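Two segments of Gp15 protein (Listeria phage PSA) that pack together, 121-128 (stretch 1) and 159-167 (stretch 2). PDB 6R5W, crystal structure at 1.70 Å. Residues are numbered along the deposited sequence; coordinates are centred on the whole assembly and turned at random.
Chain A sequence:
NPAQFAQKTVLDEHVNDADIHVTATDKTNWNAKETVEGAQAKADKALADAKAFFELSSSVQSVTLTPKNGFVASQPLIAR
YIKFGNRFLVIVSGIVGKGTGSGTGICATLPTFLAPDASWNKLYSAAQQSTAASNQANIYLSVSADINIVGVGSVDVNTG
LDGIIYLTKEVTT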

# COMPACT_ATOMS: atom_id res chain seq x y z
N ASN A 121 -14.35 1.33 -24.06
CA ASN A 121 -13.18 0.45 -24.10
C ASN A 121 -11.92 1.16 -23.66
O ASN A 121 -11.72 2.32 -23.97
N LYS A 122 -11.02 0.44 -22.98
CA LYS A 122 -9.65 0.86 -22.75
C LYS A 122 -8.74 0.13 -23.75
O LYS A 122 -8.93 -1.08 -24.03
N LEU A 123 -7.74 0.84 -24.26
CA LEU A 123 -6.92 0.37 -25.37
C LEU A 123 -5.50 0.05 -24.90
O LEU A 123 -4.83 0.92 -24.36
N TYR A 124 -5.03 -1.14 -25.22
CA TYR A 124 -3.70 -1.59 -24.82
C TYR A 124 -2.89 -2.10 -26.00
O TYR A 124 -3.41 -2.86 -26.83
N SER A 125 -1.62 -1.73 -26.01
CA SER A 125 -0.62 -2.31 -26.92
C SER A 125 -0.07 -3.59 -26.29
O SER A 125 0.33 -3.59 -25.13
N ALA A 126 -0.06 -4.69 -27.04
CA ALA A 126 0.39 -5.98 -26.50
C ALA A 126 1.41 -6.59 -27.47
O ALA A 126 1.37 -6.40 -28.72
N ALA A 127 2.36 -7.33 -26.91
CA ALA A 127 3.26 -8.08 -27.77
C ALA A 127 2.61 -9.37 -28.26
O ALA A 127 1.83 -10.01 -27.55
N GLN A 128 3.00 -9.80 -29.46
CA GLN A 128 2.78 -11.17 -29.86
C GLN A 128 4.09 -11.94 -29.66
O GLN A 128 5.18 -11.36 -29.52
N THR A 159 -0.71 -14.31 -28.75
CA THR A 159 -0.82 -12.93 -28.29
C THR A 159 -0.73 -12.85 -26.76
O THR A 159 -1.44 -13.57 -26.03
N GLY A 160 0.15 -11.97 -26.25
CA GLY A 160 0.31 -11.85 -24.82
C GLY A 160 -0.71 -10.95 -24.13
O GLY A 160 -1.16 -9.96 -24.71
N LEU A 161 -1.07 -11.29 -22.90
CA LEU A 161 -1.99 -10.49 -22.08
C LEU A 161 -1.29 -9.80 -20.90
O LEU A 161 -1.96 -9.13 -20.09
N ASP A 162 0.04 -9.96 -20.77
CA ASP A 162 0.76 -9.53 -19.58
C ASP A 162 0.84 -8.02 -19.39
O ASP A 162 1.25 -7.59 -18.32
N GLY A 163 0.46 -7.20 -20.37
CA GLY A 163 0.45 -5.77 -20.22
C GLY A 163 -0.87 -5.14 -19.83
O GLY A 163 -0.99 -3.92 -19.69
N ILE A 164 -1.90 -5.92 -19.59
CA ILE A 164 -3.21 -5.39 -19.28
C ILE A 164 -3.29 -5.18 -17.76
O ILE A 164 -3.42 -6.14 -16.99
N ILE A 165 -3.25 -3.90 -17.35
CA ILE A 165 -3.28 -3.49 -15.95
C ILE A 165 -4.26 -2.35 -15.82
O ILE A 165 -4.23 -1.43 -16.65
N TYR A 166 -5.14 -2.41 -14.81
CA TYR A 166 -6.18 -1.37 -14.68
C TYR A 166 -6.77 -1.38 -13.27
O TYR A 166 -6.62 -2.35 -12.52
N LEU A 167 -7.48 -0.31 -12.94
CA LEU A 167 -8.25 -0.17 -11.71
C LEU A 167 -9.75 -0.38 -11.92
O LEU A 167 -10.33 0.07 -12.90

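This is a small, mostly buried contact in which Tyr124 fills the gap between two diverging, roughly antiparallel segments that are bridged by backbone only at Gln128 and Thr159. The CA atoms of Gln128 and Thr159 lie 4.3 Å apart, whereas those of Lys122 and Tyr166 lie 9.1 Å apart. Near the narrow end, Gly160 N donates to Ala127 O at 2.9 Å. Beside it, Gln128 (chi1 m, chi2 t) reaches Thr159 (chi1 m), and Gln128 NE2 donates to Thr159 OG1 at 3.1 Å.

Ala126 points toward stretch 2. Ala126 CB sits 3.4 Å from Gly160 O, so this small side chain packs against backbone.

Tyr124 (chi1 m, chi2 88°) also points toward stretch 2 and has the largest covered area of any residue here. Ile164 (chi1 m, chi2 t) lies over one face of its ring. Ile164 CG2 is 4.2 Å from Tyr124 CE1 and makes a CH-pi contact. At the ring edge, Tyr124 OH donates to Ile165 O at 2.8 Å, which ties the side chain to the opposing backbone.

At the wide end, Lys122 (m, t, p, p) lays its CE 4.0 Å from Tyr166 CB. Its NZ is hydrogen-bonded elsewhere in the structure. Tyr166 (chi1 p) starts toward stretch 1, but its end leads away.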

# COMPACT_ATOMS: atom_id res chain seq x y z
CB ASN A 121 -12.95 -0.08 -25.51
CG ASN A 121 -14.08 -0.90 -25.97
OD1 ASN A 121 -14.36 -1.92 -25.42
ND2 ASN A 121 -14.77 -0.43 -26.99
CB LYS A 122 -9.27 0.54 -21.31
CG LYS A 122 -10.09 1.34 -20.25
CD LYS A 122 -9.89 0.83 -18.81
CE LYS A 122 -8.48 1.10 -18.38
NZ LYS A 122 -8.24 2.48 -18.23
CB LEU A 123 -6.79 1.42 -26.48
CG LEU A 123 -7.92 1.50 -27.50
CD1 LEU A 123 -9.29 1.38 -26.96
CD2 LEU A 123 -7.71 2.81 -28.37
CB TYR A 124 -3.84 -2.74 -23.81
CG TYR A 124 -4.42 -2.32 -22.48
CD1 TYR A 124 -5.79 -2.31 -22.27
CD2 TYR A 124 -3.57 -1.87 -21.44
CE1 TYR A 124 -6.31 -1.93 -21.04
CE2 TYR A 124 -4.10 -1.47 -20.22
CZ TYR A 124 -5.45 -1.51 -20.03
OH TYR A 124 -6.01 -1.11 -18.82
CB SER A 125 0.51 -1.33 -27.15
OG SER A 125 1.53 -1.98 -27.94
CB ALA A 126 -0.75 -6.95 -26.32
CB ALA A 127 4.58 -8.43 -27.03
CB GLN A 128 2.31 -11.28 -31.32
CG GLN A 128 1.00 -10.60 -31.57
CD GLN A 128 0.37 -11.05 -32.95
OE1 GLN A 128 0.75 -10.51 -34.01
NE2 GLN A 128 -0.48 -12.02 -32.90
CB THR A 159 -2.14 -12.32 -28.79
OG1 THR A 159 -2.08 -12.25 -30.23
CG2 THR A 159 -2.30 -10.91 -28.31
CB LEU A 161 -3.12 -11.33 -21.53
CG LEU A 161 -3.97 -12.12 -22.52
CD1 LEU A 161 -5.08 -12.78 -21.79
CD2 LEU A 161 -4.48 -11.22 -23.63
CB ASP A 162 2.20 -10.13 -19.64
CG ASP A 162 2.18 -11.62 -19.72
OD1 ASP A 162 1.65 -12.20 -18.77
OD2 ASP A 162 2.65 -12.23 -20.75
CB ILE A 164 -4.31 -6.33 -19.78
CG1 ILE A 164 -4.20 -6.52 -21.30
CG2 ILE A 164 -5.69 -5.70 -19.41
CD1 ILE A 164 -5.08 -7.57 -21.77
CB ILE A 165 -1.89 -3.03 -15.46
CG1 ILE A 165 -0.94 -4.20 -15.60
CG2 ILE A 165 -1.99 -2.43 -14.05
CD1 ILE A 165 0.52 -3.79 -15.32
CB TYR A 166 -7.29 -1.58 -15.72
CG TYR A 166 -8.07 -2.83 -15.49
CD1 TYR A 166 -7.65 -4.08 -16.02
CD2 TYR A 166 -9.25 -2.82 -14.74
CE1 TYR A 166 -8.33 -5.18 -15.81
CE2 TYR A 166 -9.96 -3.95 -14.51
CZ TYR A 166 -9.51 -5.18 -15.06
OH TYR A 166 -10.17 -6.35 -14.83
CB LEU A 167 -8.03 1.23 -11.14
CG LEU A 167 -6.64 1.51 -10.59
CD1 LEU A 167 -6.36 2.98 -10.50
CD2 LEU A 167 -6.49 0.84 -9.22